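Local structure of extracellular solute-binding protein, family 1 (6FTH) at residues Gly152-Ile157 with Lys433-Gln438; Ala272-Thr275 with Thr281-Leu284. The protein probably binds human milk oligosaccharides outside the cell and delivers them to an ABC transporter. All coordinates share one frame; numbering follows the deposited sequence.

Contact 1: Gly152-Ile157 with Lys433-Gln438; sequences GQHMFI and KPYEEQ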
ATOM      1  N   GLY A 152       0.138   4.046  -4.702  1.00 10.13           N
ATOM      2  CA  GLY A 152      -0.973   4.516  -3.897  1.00 10.84           C
ATOM      3  C   GLY A 152      -0.806   5.907  -3.337  1.00 11.67           C
ATOM      4  O   GLY A 152      -1.734   6.450  -2.716  1.00 13.77           O
ATOM      5  N   GLN A 153       0.365   6.513  -3.543  1.00 10.70           N
ATOM      6  CA  GLN A 153       0.740   7.768  -2.917  1.00 10.55           C
ATOM      7  C   GLN A 153       0.616   8.911  -3.924  1.00  9.97           C
ATOM      8  O   GLN A 153       1.106   8.798  -5.053  1.00 10.67           O
ATOM      9  CB  GLN A 153       2.199   7.676  -2.467  1.00 11.52           C
ATOM     10  CG  GLN A 153       2.546   6.414  -1.733  1.00 12.67           C
ATOM     11  CD  GLN A 153       1.686   6.192  -0.520  1.00 13.03           C
ATOM     12  OE1 GLN A 153       1.369   7.129   0.213  1.00 13.34           O
ATOM     13  NE2 GLN A 153       1.322   4.940  -0.284  1.00 14.22           N
ATOM     14  N   HIS A 154      -0.029  10.015  -3.517  1.00 11.35           N
ATOM     15  CA  HIS A 154      -0.214  11.174  -4.385  1.00  9.65           C
ATOM     16  C   HIS A 154      -0.223  12.454  -3.568  1.00 11.41           C
ATOM     17  O   HIS A 154      -0.511  12.440  -2.372  1.00 11.17           O
ATOM     18  CB  HIS A 154      -1.533  11.101  -5.180  1.00 12.66           C
ATOM     19  CG  HIS A 154      -1.752   9.759  -5.749  1.00 10.23           C
ATOM     20  ND1 HIS A 154      -2.281   8.726  -5.010  1.00 11.45           N
ATOM     21  CD2 HIS A 154      -1.385   9.223  -6.938  1.00 13.25           C
ATOM     22  CE1 HIS A 154      -2.271   7.622  -5.731  1.00 14.00           C
ATOM     23  NE2 HIS A 154      -1.720   7.893  -6.897  1.00 13.04           N
ATOM     24  N   MET A 155       0.077  13.571  -4.235  1.00  9.97           N
ATOM     25  CA  MET A 155       0.029  14.900  -3.643  1.00 12.07           C
ATOM     26  C   MET A 155      -1.044  15.684  -4.384  1.00 11.93           C
ATOM     27  O   MET A 155      -0.950  15.865  -5.600  1.00 12.62           O
ATOM     28  CB  MET A 155       1.387  15.587  -3.792  1.00 14.03           C
ATOM     29  CG  MET A 155       1.471  16.952  -3.157  1.00 14.03           C
ATOM     30  SD  MET A 155       3.136  17.616  -3.368  1.00 14.10           S
ATOM     31  CE  MET A 155       3.054  19.127  -2.394  1.00 18.07           C
ATOM     32  N   PHE A 156      -2.053  16.148  -3.655  1.00 11.31           N
ATOM     33  CA  PHE A 156      -3.168  16.892  -4.232  1.00 11.03           C
ATOM     34  C   PHE A 156      -3.072  18.374  -3.895  1.00 12.33           C
ATOM     35  O   PHE A 156      -2.605  18.761  -2.818  1.00 13.00           O
ATOM     36  CB  PHE A 156      -4.497  16.342  -3.711  1.00 12.35           C
ATOM     37  CG  PHE A 156      -4.713  14.892  -4.036  1.00 10.47           C
ATOM     38  CD1 PHE A 156      -4.693  14.459  -5.345  1.00 12.72           C
ATOM     39  CD2 PHE A 156      -4.915  13.959  -3.031  1.00 14.55           C
ATOM     40  CE1 PHE A 156      -4.893  13.107  -5.657  1.00 12.82           C
ATOM     41  CE2 PHE A 156      -5.109  12.615  -3.335  1.00 13.89           C
ATOM     42  CZ  PHE A 156      -5.076  12.189  -4.651  1.00 12.30           C
ATOM     43  N   ILE A 157      -3.553  19.210  -4.817  1.00 11.58           N
ATOM     44  CA  ILE A 157      -3.672  20.642  -4.568  1.00 11.18           C
ATOM     45  C   ILE A 157      -5.035  21.123  -5.047  1.00 14.89           C
ATOM     46  O   ILE A 157      -5.616  20.568  -5.987  1.00 14.20           O
ATOM     47  CB  ILE A 157      -2.523  21.435  -5.209  1.00 12.60           C
ATOM     48  CG1 ILE A 157      -2.445  22.867  -4.673  1.00 13.17           C
ATOM     49  CG2 ILE A 157      -2.617  21.435  -6.705  1.00 13.71           C
ATOM     50  CD1 ILE A 157      -1.071  23.442  -4.852  1.00 12.55           C
ATOM     51  N   LYS A 433      -1.730   9.427 -13.488  1.00 12.46           N
ATOM     52  CA  LYS A 433      -1.244   9.979 -14.747  1.00 12.70           C
ATOM     53  C   LYS A 433      -0.231  11.099 -14.552  1.00 12.37           C
ATOM     54  O   LYS A 433       0.767  11.123 -15.296  1.00 13.65           O
ATOM     55  CB  LYS A 433      -2.419  10.418 -15.635  1.00 15.96           C
ATOM     56  CG  LYS A 433      -3.171   9.252 -16.220  1.00 22.25           C
ATOM     57  CD  LYS A 433      -4.402   9.730 -16.983  1.00 28.97           C
ATOM     58  CE  LYS A 433      -5.190   8.565 -17.581  1.00 36.56           C
ATOM     59  NZ  LYS A 433      -6.285   9.052 -18.478  1.00 40.35           N
ATOM     60  N   PRO A 434      -0.404  12.035 -13.614  1.00 11.39           N
ATOM     61  CA  PRO A 434       0.559  13.141 -13.500  1.00 11.73           C
ATOM     62  C   PRO A 434       1.941  12.709 -13.010  1.00 12.84           C
ATOM     63  O   PRO A 434       2.861  13.537 -13.055  1.00 14.20           O
ATOM     64  CB  PRO A 434      -0.114  14.102 -12.501  1.00 13.99           C
ATOM     65  CG  PRO A 434      -1.561  13.786 -12.587  1.00 13.45           C
ATOM     66  CD  PRO A 434      -1.597  12.287 -12.794  1.00 12.63           C
ATOM     67  N   TYR A 435       2.102  11.474 -12.517  1.00 11.73           N
ATOM     68  CA  TYR A 435       3.364  10.999 -11.956  1.00 11.44           C
ATOM     69  C   TYR A 435       4.174  10.139 -12.913  1.00 11.89           C
ATOM     70  O   TYR A 435       5.280   9.726 -12.551  1.00 12.54           O
ATOM     71  CB  TYR A 435       3.103  10.230 -10.654  1.00 12.12           C
ATOM     72  CG  TYR A 435       2.457  11.137  -9.662  1.00 11.61           C
ATOM     73  CD1 TYR A 435       3.187  12.100  -8.983  1.00 10.70           C
ATOM     74  CD2 TYR A 435       1.097  11.075  -9.454  1.00 11.43           C
ATOM     75  CE1 TYR A 435       2.574  12.985  -8.119  1.00 12.91           C
ATOM     76  CE2 TYR A 435       0.480  11.949  -8.584  1.00 12.45           C
ATOM     77  CZ  TYR A 435       1.216  12.885  -7.908  1.00 11.25           C
ATOM     78  OH  TYR A 435       0.612  13.781  -7.043  1.00 12.59           O
ATOM     79  N   GLU A 436       3.691   9.894 -14.135  1.00 11.50           N
ATOM     80  CA  GLU A 436       4.473   9.098 -15.075  1.00 12.40           C
ATOM     81  C   GLU A 436       5.808   9.750 -15.394  1.00 12.64           C
ATOM     82  O   GLU A 436       6.832   9.065 -15.476  1.00 11.86           O
ATOM     83  CB  GLU A 436       3.689   8.828 -16.360  1.00 19.00           C
ATOM     84  CG  GLU A 436       2.850   7.591 -16.263  1.00 27.28           C
ATOM     85  CD  GLU A 436       2.472   7.000 -17.625  1.00 27.50           C
ATOM     86  OE1 GLU A 436       1.347   7.271 -18.083  1.00 38.67           O
ATOM     87  OE2 GLU A 436       3.297   6.253 -18.212  1.00 26.15           O
ATOM     88  N   GLU A 437       5.833  11.069 -15.534  1.00 12.87           N
ATOM     89  CA  GLU A 437       7.088  11.747 -15.808  1.00 13.41           C
ATOM     90  C   GLU A 437       8.067  11.588 -14.652  1.00 12.22           C
ATOM     91  O   GLU A 437       9.213  11.174 -14.860  1.00 11.91           O
ATOM     92  CB  GLU A 437       6.847  13.219 -16.150  1.00 12.05           C
ATOM     93  CG  GLU A 437       8.127  14.001 -16.370  1.00 15.16           C
ATOM     94  CD  GLU A 437       8.924  13.557 -17.571  1.00 14.61           C
ATOM     95  OE1 GLU A 437       8.322  13.183 -18.594  1.00 17.81           O
ATOM     96  OE2 GLU A 437      10.171  13.609 -17.512  1.00 16.17           O
ATOM     97  N   GLN A 438       7.656  11.919 -13.419  1.00 10.58           N
ATOM     98  CA  GLN A 438       8.622  11.837 -12.321  1.00 10.78           C
ATOM     99  C   GLN A 438       9.031  10.396 -12.042  1.00 11.38           C
ATOM    100  O   GLN A 438      10.194  10.124 -11.733  1.00 10.62           O
ATOM    101  CB  GLN A 438       8.089  12.509 -11.058  1.00 12.15           C
ATOM    102  CG  GLN A 438       8.237  14.002 -11.114  1.00 11.27           C
ATOM    103  CD  GLN A 438       7.690  14.718  -9.905  1.00 11.64           C
ATOM    104  OE1 GLN A 438       6.832  14.193  -9.176  1.00 11.34           O
ATOM    105  NE2 GLN A 438       8.185  15.927  -9.676  1.00 12.14           N
TER
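Tyr-435, just before helix 436-439, sends its side chain across to strand 154-158 and ends on the backbone of Met-155. CB points toward the strand, and with CG anti to the carbonyl carbon (chi1 -61°) the ring passes obliquely by the imidazole of His-154 and its hydroxyl meets the strand. Tyr-435 CD2 lies 4.0 Å from His-154 CD2, and Tyr-435 CE2 comes closer, 3.7 Å from His-154 CD2, meeting the imidazole at its edge, near its plane. The two rings are inclined by 57°, neither stacked nor edge-to-face. Tyr-435 CE2 also rests 4.0 Å from His-154 CB. At the tip, Tyr-435 OH accepts a nearly straight hydrogen bond from Met-155 N (2.9 Å, 164° at the hydrogen) and lies 3.8 Å from Met-155 CB, while the rest of that extended side chain leads elsewhere. Pro-313 of strand 311-313 packs on the tyrosine as well. His-154 is fixed independently, NE2 bonded to Asn-432 OD1 and ND1 to Gly-297 O. A phenylalanine in place of Tyr-435 would probably keep the imidazole contact but leave the buried Met-155 N without this acceptor. A phenol thus serves a strand N-H in a buried setting, and two oxygen partners on the histidine nitrogens would be expected to favour a doubly protonated, positively charged ring.

Contact 2: Ala272-Thr275 with Thr281-Leu284; sequences ATKT and TDQL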
ATOM      1  N   ALA A 272       0.864  16.780  14.870  1.00 16.00           N
ATOM      2  CA  ALA A 272       1.533  15.591  15.383  1.00 17.70           C
ATOM      3  C   ALA A 272       0.657  14.743  16.292  1.00 19.95           C
ATOM      4  O   ALA A 272       1.013  13.587  16.563  1.00 20.16           O
ATOM      5  CB  ALA A 272       2.798  15.991  16.155  1.00 17.78           C
ATOM      6  N   THR A 273      -0.465  15.278  16.772  1.00 19.93           N
ATOM      7  CA  THR A 273      -1.342  14.541  17.671  1.00 20.48           C
ATOM      8  C   THR A 273      -2.709  14.250  17.082  1.00 24.99           C
ATOM      9  O   THR A 273      -3.478  13.497  17.696  1.00 25.50           O
ATOM     10  CB  THR A 273      -1.503  15.279  19.017  1.00 22.36           C
ATOM     11  OG1 THR A 273      -1.905  16.639  18.802  1.00 25.69           O
ATOM     12  CG2 THR A 273      -0.197  15.249  19.799  1.00 23.14           C
ATOM     13  N   LYS A 274      -3.019  14.789  15.908  1.00 23.22           N
ATOM     14  CA  LYS A 274      -4.315  14.565  15.280  1.00 23.37           C
ATOM     15  C   LYS A 274      -4.409  13.120  14.805  1.00 25.67           C
ATOM     16  O   LYS A 274      -3.463  12.585  14.228  1.00 22.05           O
ATOM     17  CB  LYS A 274      -4.452  15.495  14.066  1.00 23.80           C
ATOM     18  CG  LYS A 274      -4.587  16.972  14.399  1.00 30.76           C
ATOM     19  CD  LYS A 274      -6.061  17.424  14.378  1.00 34.29           C
ATOM     20  CE  LYS A 274      -6.598  17.569  12.950  1.00 34.48           C
ATOM     21  NZ  LYS A 274      -5.968  18.725  12.225  1.00 27.39           N
ATOM     22  N   THR A 275      -5.557  12.480  15.017  1.00 21.99           N
ATOM     23  CA  THR A 275      -5.744  11.134  14.478  1.00 24.42           C
ATOM     24  C   THR A 275      -5.780  11.188  12.952  1.00 21.53           C
ATOM     25  O   THR A 275      -6.123  12.213  12.358  1.00 20.25           O
ATOM     26  CB  THR A 275      -7.062  10.529  14.972  1.00 26.65           C
ATOM     27  OG1 THR A 275      -8.159  11.213  14.358  1.00 28.89           O
ATOM     28  CG2 THR A 275      -7.182  10.635  16.500  1.00 27.67           C
ATOM     29  N   THR A 281     -10.974  14.119   8.106  1.00 23.85           N
ATOM     30  CA  THR A 281     -12.184  14.918   8.261  1.00 25.60           C
ATOM     31  C   THR A 281     -11.933  16.370   7.886  1.00 21.43           C
ATOM     32  O   THR A 281     -12.819  17.026   7.324  1.00 22.28           O
ATOM     33  CB  THR A 281     -12.709  14.768   9.692  1.00 26.01           C
ATOM     34  OG1 THR A 281     -13.086  13.403   9.896  1.00 27.79           O
ATOM     35  CG2 THR A 281     -13.922  15.668   9.947  1.00 28.13           C
ATOM     36  N   ASP A 282     -10.734  16.884   8.162  1.00 21.52           N
ATOM     37  CA  ASP A 282     -10.384  18.230   7.719  1.00 21.61           C
ATOM     38  C   ASP A 282     -10.571  18.364   6.214  1.00 24.14           C
ATOM     39  O   ASP A 282     -11.194  19.314   5.730  1.00 22.94           O
ATOM     40  CB  ASP A 282      -8.924  18.539   8.055  1.00 22.61           C
ATOM     41  CG  ASP A 282      -8.662  18.750   9.542  1.00 25.94           C
ATOM     42  OD1 ASP A 282      -9.578  19.153  10.297  1.00 28.99           O
ATOM     43  OD2 ASP A 282      -7.498  18.545   9.955  1.00 20.71           O
ATOM     44  N   GLN A 283     -10.003  17.431   5.446  1.00 21.01           N
ATOM     45  CA  GLN A 283     -10.045  17.568   3.997  1.00 19.28           C
ATOM     46  C   GLN A 283     -11.468  17.424   3.447  1.00 19.42           C
ATOM     47  O   GLN A 283     -11.827  18.079   2.463  1.00 20.20           O
ATOM     48  CB  GLN A 283      -9.118  16.536   3.355  1.00 19.34           C
ATOM     49  CG  GLN A 283      -7.635  16.949   3.266  1.00 19.39           C
ATOM     50  CD  GLN A 283      -6.942  16.986   4.597  1.00 20.44           C
ATOM     51  OE1 GLN A 283      -6.933  18.018   5.275  1.00 19.63           O
ATOM     52  NE2 GLN A 283      -6.364  15.861   4.996  1.00 19.81           N
ATOM     53  N   LEU A 284     -12.273  16.541   4.033  1.00 20.79           N
ATOM     54  CA  LEU A 284     -13.628  16.334   3.524  1.00 22.11           C
ATOM     55  C   LEU A 284     -14.546  17.499   3.878  1.00 26.67           C
ATOM     56  O   LEU A 284     -15.505  17.781   3.144  1.00 22.17           O
ATOM     57  CB  LEU A 284     -14.203  15.042   4.091  1.00 24.24           C
ATOM     58  CG  LEU A 284     -13.543  13.768   3.569  1.00 17.79           C
ATOM     59  CD1 LEU A 284     -13.888  12.588   4.461  1.00 26.95           C
ATOM     60  CD2 LEU A 284     -13.942  13.478   2.137  1.00 19.39           C
TER
HETATM   61  O   HOH W   1      -8.619  20.275  12.536  1.00 35.21           O
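The loop that leads into helix 276-284 is tied to a later turn of that helix by a salt bridge between Lys-274 and Asp-282. The two side chains approach from opposite directions, each with its CB toward the other segment. Lys-274 NZ stands 2.7 Å from Asp-282 OD2 and donates to the syn lone pair of that oxygen, the one on the side of OD1. Lys-274 CE follows close behind, 3.3 Å from Asp-282 OD2. To get there the lysine folds rather than stretches: chi2, at -98°, is well off a staggered value, and the two torsions beyond it bend the chain again. The carboxylate's other oxygen is linked through a water, which donates to Asp-282 OD1 at 2.7 Å and accepts from Lys-274 NZ at 3.1 Å, so that ammonium, water and both carboxylate oxygens close a small ring of polar contacts. Between the two charged residues the chain starts its helix: Thr-275, next after Lys-274, is the N-cap, and its OG1 takes the backbone N of Ala-278. The bridge therefore joins the residue before the cap to the second half of the capped helix. Asp-282 OD2 has a second donor in Asn-200 ND2, just beyond strand 197-199, which is likely to steady the carboxylate's rotation and reinforce its negative charge. Gln-283 OE1 also receives Asn-200 ND2 and is bonded to Thr-292 OG1 at the start of strand 292-297.

Both segments of contact 2 fall, in sequence, between the two of contact 1: 152-157 comes first, then 272-275 and 281-284, and 433-438 last. Their centres lie 22 Å apart and their nearest atoms about 7 Å, without touching. One mixed sheet relates them: contact 1 includes part of its strand 154-158, which runs between 292-297 and 311-313, while helix 276-284 of contact 2 reaches Asn-200 after strand 197-199 and Thr-292 of 292-297. Contact 1, buried, brings a distant part of the chain onto this sheet, whereas contact 2 is local, at the surface. A second mixed sheet lies elsewhere, consistent with the two-lobed fold of solute-binding proteins.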